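Local coordinates for protein trehalose-6-phosphate phosphatase (Candida albicans, PDB 5DXI) that belongs to the trehalose-phosphatase family of the HAD clan and here holds a magnesium ion, a beryllium trifluoride ion and a glycan, at residues Gly91-Asp96 with Arg135-Leu140; Leu198-His203 with Lys249-Asp254. All coordinates share one frame; numbering follows the deposited sequence.

Interaction 1. Residues Gly91-Asp96 with Arg135-Leu140; sequences GCFMKD and RKKVAL. With GLC (alpha-D-glucopyranose), chain C.
Val-138 meets Cys-92 and Phe-93 with its whole side chain. Its CB already lies 3.8 Å from Cys-92 SG. From there the two branches part: CG1, anti to the backbone N (chi1 177°), comes to 3.6 Å from Cys-92 SG, while CG2 rests 3.9 Å from both Phe-93 CE1 and Phe-93 CZ. The sulfur and the ring tip are thus held by different methyls of one valine. Lys-137 adds to this through the root of its side chain, with CB 4.0 Å from Phe-93 CZ. Its chain crosses the phenylalanine at about a right angle and then bends off, and its amine finds Gln-72. No hydrogen bond joins the two segments, so the touch is entirely apolar.

The turn that presents Val-138 is fixed by polar groups instead. Lys-136 N donates to Ala-139 O at 3.1 Å. Glu-89 grips three successive amides, OE2 taking Lys-137 N and OE1 taking those of Val-138 and Ala-139.

Lys-136 heads elsewhere. Its chain, extended beyond CG, delivers NZ to the glucose, 2.8 Å from GLC O3 and 2.9 Å from GLC O4. The same nitrogen pairs with Glu-183 and bonds to Gly-69 O, so four acceptors from three groups share the ammonium's three hydrogens and fix where it sits; the nearby carboxylate probably favours its charged form. Glu-183 also bonds the glucose.

Where strand 93-95 begins, Cys-92 and Phe-93 stand opposite the single Ala-88 of strand 85-88, a classic beta bulge. The contact therefore sets a bulged strand of the central sheet against the tight turn of hairpin 132-135/140-143 in the smaller antiparallel sheet, consistent with the core-and-cap build of HAD proteins, with Lys-136 of that turn forming part of the glycan pocket.

Interaction 2. Residues Leu198-His203 with Lys249-Asp254; sequences LVLHPH and KKWKGD
Gly-253 N donates to Lys-249 O at 2.7 Å, closing the last turn of helix 235-253, and Asp-254 N follows with a 3.0 Å bond to Lys-250 O. On the solvent-exposed surface of the helix end, Lys-250 NZ makes a salt bridge with Asp-254 OD2 whose hydrogen bond is weak; both residues also touch a neighbouring molecule in the crystal. Trp-251, next in the chain after Lys-250, reaches across to the end of helix 191-199. Its CG lies beside the backbone N (chi1 -74°), and the far, six-membered part of the indole does the touching: CH2 stands 4.0 Å from Val-199 CG1, and CZ2 stands 4.2 Å from Leu-200 CD2. Valine and tryptophan meet at a slant, whereas leucine and tryptophan run past each other in opposite directions. Leu-200 has just left the helix and forms the centre of an inverse gamma turn, closed by a weak bond from His-201 N to Val-199 O. Elsewhere Trp-251 has a cation-pi partner in Arg-256, while Val-199 and Leu-200 both lean on Ile-247, one turn earlier in the tryptophan's helix. With no hydrogen bond or salt bridge across it, this small junction depends on dispersion and the burial of apolar surface.

Overall arrangement
From the N terminus, the chain passes through strands 23-27 and 62-67 of the central sheet before reaching 91-96. Interaction 1 then closes a loop holding strand 103-104 and helix 113-126, joining the central sheet to the hairpin turn of the smaller one. Only after that sheet is complete does helix 191-199 lead into interaction 2, whose loop takes in strand 227-232 and most of helix 235-253. The two loops follow in series, neither nesting nor crossing. Their centres are 25 Å apart, yet the segments touch: Met-94 CE packs 3.7 Å from Leu-198 CD2, linking strand 93-95 directly to helix 191-199.

Interaction 1. Residues Gly91-Asp96 with Arg135-Leu140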
ATOM      1  N   GLY A  91       0.968   1.725   7.750  1.00 29.45           N
ATOM      2  CA  GLY A  91       2.297   1.936   8.310  1.00 30.37           C
ATOM      3  C   GLY A  91       2.420   1.884   9.830  1.00 33.15           C
ATOM      4  O   GLY A  91       3.505   2.106  10.370  1.00 30.19           O
ATOM      5  N   CYS A  92       1.328   1.581  10.530  1.00 29.40           N
ATOM      6  CA  CYS A  92       1.389   1.543  11.989  1.00 30.11           C
ATOM      7  C   CYS A  92       2.012   0.261  12.527  1.00 32.82           C
ATOM      8  O   CYS A  92       2.619   0.269  13.607  1.00 31.21           O
ATOM      9  CB  CYS A  92      -0.006   1.733  12.587  1.00 28.42           C
ATOM     10  SG  CYS A  92      -0.674   3.392  12.263  1.00 31.83           S
ATOM     11  N   PHE A  93       1.893  -0.834  11.775  1.00 31.43           N
ATOM     12  CA  PHE A  93       2.366  -2.140  12.254  1.00 30.58           C
ATOM     13  C   PHE A  93       3.161  -2.871  11.190  1.00 32.34           C
ATOM     14  O   PHE A  93       2.872  -2.726  10.012  1.00 32.72           O
ATOM     15  CB  PHE A  93       1.192  -3.037  12.691  1.00 26.57           C
ATOM     16  CG  PHE A  93       0.361  -2.463  13.802  1.00 29.23           C
ATOM     17  CD1 PHE A  93      -0.692  -1.609  13.528  1.00 29.80           C
ATOM     18  CD2 PHE A  93       0.638  -2.775  15.122  1.00 30.04           C
ATOM     19  CE1 PHE A  93      -1.448  -1.075  14.555  1.00 31.60           C
ATOM     20  CE2 PHE A  93      -0.115  -2.245  16.153  1.00 30.53           C
ATOM     21  CZ  PHE A  93      -1.161  -1.403  15.874  1.00 29.85           C
ATOM     22  N   MET A  94       4.154  -3.654  11.610  1.00 31.77           N
ATOM     23  CA  MET A  94       4.942  -4.500  10.704  1.00 34.27           C
ATOM     24  C   MET A  94       5.103  -5.894  11.282  1.00 35.25           C
ATOM     25  O   MET A  94       5.267  -6.042  12.490  1.00 34.38           O
ATOM     26  CB  MET A  94       6.343  -3.930  10.468  1.00 34.80           C
ATOM     27  CG  MET A  94       6.425  -2.761   9.567  1.00 36.01           C
ATOM     28  SD  MET A  94       8.149  -2.252   9.342  1.00 35.09           S
ATOM     29  CE  MET A  94       8.765  -3.456   8.175  1.00 33.92           C
ATOM     30  N   LYS A  95       5.105  -6.913  10.431  1.00 34.70           N
ATOM     31  CA  LYS A  95       5.453  -8.239  10.920  1.00 34.87           C
ATOM     32  C   LYS A  95       6.317  -8.984   9.904  1.00 36.54           C
ATOM     33  O   LYS A  95       5.867  -9.316   8.800  1.00 34.93           O
ATOM     34  CB  LYS A  95       4.198  -9.057  11.276  1.00 33.92           C
ATOM     35  CG  LYS A  95       4.561 -10.377  11.991  1.00 36.65           C
ATOM     36  CD  LYS A  95       3.355 -11.196  12.428  1.00 42.95           C
ATOM     37  CE  LYS A  95       2.712 -11.895  11.249  1.00 46.29           C
ATOM     38  NZ  LYS A  95       1.966 -13.123  11.656  1.00 51.23           N
ATOM     39  N   ASP A  96       7.566  -9.227  10.289  1.00 35.47           N
ATOM     40  CA  ASP A  96       8.516  -9.964   9.464  1.00 38.60           C
ATOM     41  C   ASP A  96       8.024 -11.369   9.151  1.00 43.38           C
ATOM     42  O   ASP A  96       7.239 -11.954   9.909  1.00 42.11           O
ATOM     43  CB  ASP A  96       9.877 -10.045  10.150  1.00 40.74           C
ATOM     44  CG  ASP A  96      10.716  -8.805   9.922  1.00 43.40           C
ATOM     45  OD1 ASP A  96      11.084  -8.565   8.754  1.00 42.23           O
ATOM     46  OD2 ASP A  96      11.028  -8.086  10.902  1.00 44.39           O
ATOM     47  N   ARG A 135     -13.251   1.296  13.316  1.00 35.27           N
ATOM     48  CA  ARG A 135     -12.247   1.627  14.322  1.00 36.99           C
ATOM     49  C   ARG A 135     -11.186   0.548  14.354  1.00 34.18           C
ATOM     50  O   ARG A 135     -11.419  -0.553  14.833  1.00 35.30           O
ATOM     51  CB  ARG A 135     -12.892   1.778  15.703  1.00 36.50           C
ATOM     52  CG  ARG A 135     -13.832   2.960  15.801  1.00 38.31           C
ATOM     53  CD  ARG A 135     -14.736   2.904  17.028  1.00 44.69           C
ATOM     54  NE  ARG A 135     -15.732   3.967  16.931  1.00 49.34           N
ATOM     55  CZ  ARG A 135     -16.958   3.811  16.438  1.00 45.78           C
ATOM     56  NH1 ARG A 135     -17.372   2.613  16.037  1.00 45.30           N
ATOM     57  NH2 ARG A 135     -17.779   4.853  16.367  1.00 41.17           N
ATOM     58  N   LYS A 136     -10.012   0.851  13.828  1.00 32.71           N
ATOM     59  CA  LYS A 136      -8.938  -0.123  13.906  1.00 30.24           C
ATOM     60  C   LYS A 136      -8.155   0.177  15.184  1.00 34.39           C
ATOM     61  O   LYS A 136      -8.622   0.958  16.006  1.00 35.78           O
ATOM     62  CB  LYS A 136      -8.076  -0.062  12.649  1.00 31.17           C
ATOM     63  CG  LYS A 136      -8.885  -0.234  11.356  1.00 32.78           C
ATOM     64  CD  LYS A 136      -8.003   0.090  10.158  1.00 34.67           C
ATOM     65  CE  LYS A 136      -8.805   0.604   8.992  1.00 34.95           C
ATOM     66  NZ  LYS A 136      -7.954   0.942   7.822  1.00 28.42           N
ATOM     67  N   LYS A 137      -6.970  -0.401  15.352  1.00 29.82           N
ATOM     68  CA  LYS A 137      -6.230  -0.184  16.592  1.00 34.06           C
ATOM     69  C   LYS A 137      -5.707   1.244  16.665  1.00 33.74           C
ATOM     70  O   LYS A 137      -5.824   1.906  17.697  1.00 34.66           O
ATOM     71  CB  LYS A 137      -5.077  -1.180  16.728  1.00 33.51           C
ATOM     72  CG  LYS A 137      -5.509  -2.626  16.967  1.00 37.34           C
ATOM     73  CD  LYS A 137      -4.655  -3.242  18.067  1.00 40.04           C
ATOM     74  CE  LYS A 137      -4.444  -4.733  17.866  1.00 42.78           C
ATOM     75  NZ  LYS A 137      -2.993  -5.070  18.049  1.00 44.88           N
ATOM     76  N   VAL A 138      -5.148   1.734  15.563  1.00 29.35           N
ATOM     77  CA  VAL A 138      -4.657   3.094  15.531  1.00 28.84           C
ATOM     78  C   VAL A 138      -5.505   3.951  14.583  1.00 35.29           C
ATOM     79  O   VAL A 138      -6.204   4.866  15.021  1.00 34.67           O
ATOM     80  CB  VAL A 138      -3.174   3.132  15.098  1.00 27.52           C
ATOM     81  CG1 VAL A 138      -2.697   4.570  14.992  1.00 27.11           C
ATOM     82  CG2 VAL A 138      -2.328   2.346  16.094  1.00 29.91           C
ATOM     83  N   ALA A 139      -5.470   3.620  13.296  1.00 31.14           N
ATOM     84  CA  ALA A 139      -6.203   4.365  12.284  1.00 32.05           C
ATOM     85  C   ALA A 139      -7.718   4.244  12.464  1.00 31.07           C
ATOM     86  O   ALA A 139      -8.212   3.238  12.957  1.00 29.79           O
ATOM     87  CB  ALA A 139      -5.803   3.884  10.904  1.00 31.63           C
ATOM     88  N   LEU A 140      -8.441   5.281  12.059  1.00 32.95           N
ATOM     89  CA  LEU A 140      -9.903   5.233  11.989  1.00 34.26           C
ATOM     90  C   LEU A 140     -10.348   5.488  10.564  1.00 32.83           C
ATOM     91  O   LEU A 140      -9.739   6.287   9.850  1.00 34.92           O
ATOM     92  CB  LEU A 140     -10.546   6.262  12.921  1.00 35.68           C
ATOM     93  CG  LEU A 140     -10.541   5.921  14.411  1.00 42.29           C
ATOM     94  CD1 LEU A 140      -9.292   6.453  15.080  1.00 40.78           C
ATOM     95  CD2 LEU A 140     -11.801   6.446  15.092  1.00 46.14           C
TER
HETATM   96  C1  GLC C   2     -10.525  -1.332   2.744  1.00 29.01           C
HETATM   97  C2  GLC C   2     -10.703  -1.335   4.256  1.00 31.87           C
HETATM   98  C3  GLC C   2      -9.997  -0.114   4.856  1.00 29.58           C
HETATM   99  C4  GLC C   2      -8.538  -0.123   4.437  1.00 30.35           C
HETATM  100  C5  GLC C   2      -8.461  -0.141   2.913  1.00 29.08           C
HETATM  101  C6  GLC C   2      -7.015  -0.274   2.474  1.00 30.66           C
HETATM  102  O1  GLC C   2     -11.199  -0.212   2.173  1.00 31.34           O
HETATM  103  O2  GLC C   2     -12.095  -1.309   4.556  1.00 29.35           O
HETATM  104  O3  GLC C   2     -10.066  -0.161   6.273  1.00 29.18           O
HETATM  105  O4  GLC C   2      -7.859   1.048   4.938  1.00 29.84           O
HETATM  106  O5  GLC C   2      -9.143  -1.268   2.387  1.00 30.92           O
HETATM  107  O6  GLC C   2      -6.524  -1.559   2.873  1.00 28.91           O

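Interaction 2. Residues Leu198-His203 with Lys249-Asp254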
ATOM      1  N   LEU A 198      12.160  -1.336   4.390  1.00 30.28           N
ATOM      2  CA  LEU A 198      12.281  -2.621   3.703  1.00 32.90           C
ATOM      3  C   LEU A 198      13.307  -2.581   2.593  1.00 32.12           C
ATOM      4  O   LEU A 198      14.013  -3.564   2.353  1.00 33.39           O
ATOM      5  CB  LEU A 198      10.933  -3.055   3.137  1.00 28.63           C
ATOM      6  CG  LEU A 198       9.870  -3.442   4.162  1.00 31.86           C
ATOM      7  CD1 LEU A 198       8.526  -3.742   3.478  1.00 29.27           C
ATOM      8  CD2 LEU A 198      10.328  -4.644   5.022  1.00 34.42           C
ATOM      9  N   VAL A 199      13.374  -1.445   1.904  1.00 31.40           N
ATOM     10  CA  VAL A 199      14.283  -1.277   0.783  1.00 30.77           C
ATOM     11  C   VAL A 199      15.704  -0.972   1.259  1.00 35.91           C
ATOM     12  O   VAL A 199      16.668  -1.608   0.827  1.00 40.01           O
ATOM     13  CB  VAL A 199      13.800  -0.159  -0.147  1.00 33.52           C
ATOM     14  CG1 VAL A 199      14.901   0.278  -1.109  1.00 32.04           C
ATOM     15  CG2 VAL A 199      12.549  -0.597  -0.893  1.00 31.58           C
ATOM     16  N   LEU A 200      15.835   0.000   2.153  1.00 34.23           N
ATOM     17  CA  LEU A 200      17.158   0.371   2.649  1.00 37.36           C
ATOM     18  C   LEU A 200      17.504  -0.524   3.817  1.00 35.42           C
ATOM     19  O   LEU A 200      17.554  -0.075   4.962  1.00 37.46           O
ATOM     20  CB  LEU A 200      17.198   1.839   3.062  1.00 33.42           C
ATOM     21  CG  LEU A 200      16.893   2.828   1.938  1.00 35.30           C
ATOM     22  CD1 LEU A 200      16.905   4.238   2.489  1.00 35.68           C
ATOM     23  CD2 LEU A 200      17.876   2.683   0.772  1.00 38.22           C
ATOM     24  N   HIS A 201      17.755  -1.789   3.509  1.00 33.80           N
ATOM     25  CA  HIS A 201      17.851  -2.839   4.520  1.00 34.80           C
ATOM     26  C   HIS A 201      18.460  -4.071   3.858  1.00 39.79           C
ATOM     27  O   HIS A 201      18.184  -4.344   2.691  1.00 37.73           O
ATOM     28  CB  HIS A 201      16.461  -3.153   5.094  1.00 38.61           C
ATOM     29  CG  HIS A 201      16.480  -3.882   6.403  1.00 38.30           C
ATOM     30  ND1 HIS A 201      16.820  -3.269   7.591  1.00 41.36           N
ATOM     31  CD2 HIS A 201      16.164  -5.162   6.718  1.00 39.28           C
ATOM     32  CE1 HIS A 201      16.736  -4.145   8.576  1.00 43.10           C
ATOM     33  NE2 HIS A 201      16.333  -5.301   8.075  1.00 39.49           N
ATOM     34  N   PRO A 202      19.289  -4.828   4.595  1.00 42.02           N
ATOM     35  CA  PRO A 202      19.858  -6.032   3.985  1.00 42.35           C
ATOM     36  C   PRO A 202      18.779  -7.020   3.537  1.00 42.55           C
ATOM     37  O   PRO A 202      17.914  -7.407   4.326  1.00 43.11           O
ATOM     38  CB  PRO A 202      20.700  -6.635   5.115  1.00 43.47           C
ATOM     39  CG  PRO A 202      20.987  -5.491   6.039  1.00 44.78           C
ATOM     40  CD  PRO A 202      19.772  -4.614   5.969  1.00 41.84           C
ATOM     41  N   HIS A 203      18.792  -7.367   2.255  1.00 42.38           N
ATOM     42  CA  HIS A 203      17.859  -8.347   1.695  1.00 43.98           C
ATOM     43  C   HIS A 203      18.144  -9.738   2.264  1.00 48.76           C
ATOM     44  O   HIS A 203      19.298 -10.164   2.285  1.00 57.06           O
ATOM     45  CB  HIS A 203      17.979  -8.364   0.173  1.00 44.03           C
ATOM     46  CG  HIS A 203      16.962  -9.210  -0.524  1.00 42.18           C
ATOM     47  ND1 HIS A 203      17.122 -10.566  -0.723  1.00 42.82           N
ATOM     48  CD2 HIS A 203      15.803  -8.874  -1.135  1.00 41.43           C
ATOM     49  CE1 HIS A 203      16.085 -11.031  -1.399  1.00 45.13           C
ATOM     50  NE2 HIS A 203      15.272 -10.023  -1.664  1.00 44.32           N
ATOM     51  N   LYS A 249      16.298   8.343  -6.739  1.00 39.72           N
ATOM     52  CA  LYS A 249      16.999   9.586  -7.023  1.00 42.68           C
ATOM     53  C   LYS A 249      18.240   9.707  -6.129  1.00 44.95           C
ATOM     54  O   LYS A 249      19.268  10.236  -6.550  1.00 48.50           O
ATOM     55  CB  LYS A 249      16.085  10.794  -6.830  1.00 42.77           C
ATOM     56  CG  LYS A 249      16.780  12.099  -7.132  1.00 47.98           C
ATOM     57  CD  LYS A 249      15.883  13.309  -6.955  1.00 54.05           C
ATOM     58  CE  LYS A 249      16.639  14.577  -7.359  1.00 61.25           C
ATOM     59  NZ  LYS A 249      15.781  15.792  -7.362  1.00 60.14           N
ATOM     60  N   LYS A 250      18.143   9.190  -4.907  1.00 44.74           N
ATOM     61  CA  LYS A 250      19.269   9.183  -3.977  1.00 45.93           C
ATOM     62  C   LYS A 250      20.375   8.318  -4.581  1.00 50.41           C
ATOM     63  O   LYS A 250      21.552   8.705  -4.594  1.00 51.04           O
ATOM     64  CB  LYS A 250      18.839   8.649  -2.604  1.00 44.20           C
ATOM     65  CG  LYS A 250      19.959   8.422  -1.599  1.00 51.05           C
ATOM     66  CD  LYS A 250      20.463   9.769  -1.105  1.00 59.17           C
ATOM     67  CE  LYS A 250      21.347   9.654   0.128  1.00 68.54           C
ATOM     68  NZ  LYS A 250      22.633   8.951  -0.132  1.00 66.60           N
ATOM     69  N   TRP A 251      19.990   7.150  -5.093  1.00 43.06           N
ATOM     70  CA  TRP A 251      20.942   6.271  -5.762  1.00 44.00           C
ATOM     71  C   TRP A 251      21.583   6.888  -7.020  1.00 50.46           C
ATOM     72  O   TRP A 251      22.750   6.615  -7.298  1.00 52.26           O
ATOM     73  CB  TRP A 251      20.269   4.952  -6.120  1.00 40.15           C
ATOM     74  CG  TRP A 251      20.043   4.061  -4.932  1.00 42.41           C
ATOM     75  CD1 TRP A 251      20.652   4.146  -3.710  1.00 43.62           C
ATOM     76  CD2 TRP A 251      19.141   2.951  -4.852  1.00 40.44           C
ATOM     77  NE1 TRP A 251      20.178   3.156  -2.877  1.00 42.41           N
ATOM     78  CE2 TRP A 251      19.252   2.411  -3.558  1.00 40.58           C
ATOM     79  CE3 TRP A 251      18.239   2.369  -5.751  1.00 40.65           C
ATOM     80  CZ2 TRP A 251      18.498   1.311  -3.137  1.00 40.08           C
ATOM     81  CZ3 TRP A 251      17.506   1.280  -5.342  1.00 37.15           C
ATOM     82  CH2 TRP A 251      17.635   0.761  -4.042  1.00 42.87           C
ATOM     83  N   LYS A 252      20.841   7.689  -7.790  1.00 46.81           N
ATOM     84  CA  LYS A 252      21.434   8.335  -8.977  1.00 53.12           C
ATOM     85  C   LYS A 252      22.124   9.665  -8.628  1.00 56.96           C
ATOM     86  O   LYS A 252      22.977  10.132  -9.384  1.00 60.00           O
ATOM     87  CB  LYS A 252      20.410   8.539 -10.101  1.00 48.53           C
ATOM     88  CG  LYS A 252      19.138   9.227  -9.709  1.00 52.20           C
ATOM     89  CD  LYS A 252      18.079   9.099 -10.808  1.00 54.59           C
ATOM     90  CE  LYS A 252      18.457   9.865 -12.071  1.00 58.99           C
ATOM     91  NZ  LYS A 252      17.441   9.680 -13.153  1.00 59.21           N
ATOM     92  N   GLY A 253      21.771  10.264  -7.491  1.00 56.33           N
ATOM     93  CA  GLY A 253      22.486  11.434  -7.001  1.00 58.43           C
ATOM     94  C   GLY A 253      23.888  10.974  -6.657  1.00 63.60           C
ATOM     95  O   GLY A 253      24.886  11.596  -7.029  1.00 69.12           O
ATOM     96  N   ASP A 254      23.952   9.863  -5.935  1.00 60.97           N
ATOM     97  CA  ASP A 254      25.191   9.129  -5.770  1.00 62.42           C
ATOM     98  C   ASP A 254      25.406   8.472  -7.126  1.00 62.14           C
ATOM     99  O   ASP A 254      24.494   8.429  -7.935  1.00 63.71           O
ATOM    100  CB  ASP A 254      25.081   8.102  -4.641  1.00 59.19           C
ATOM    101  CG  ASP A 254      24.622   8.721  -3.335  1.00 63.70           C
ATOM    102  OD1 ASP A 254      24.289   9.926  -3.336  1.00 66.39           O
ATOM    103  OD2 ASP A 254      24.570   8.003  -2.313  1.00 63.03           O
TER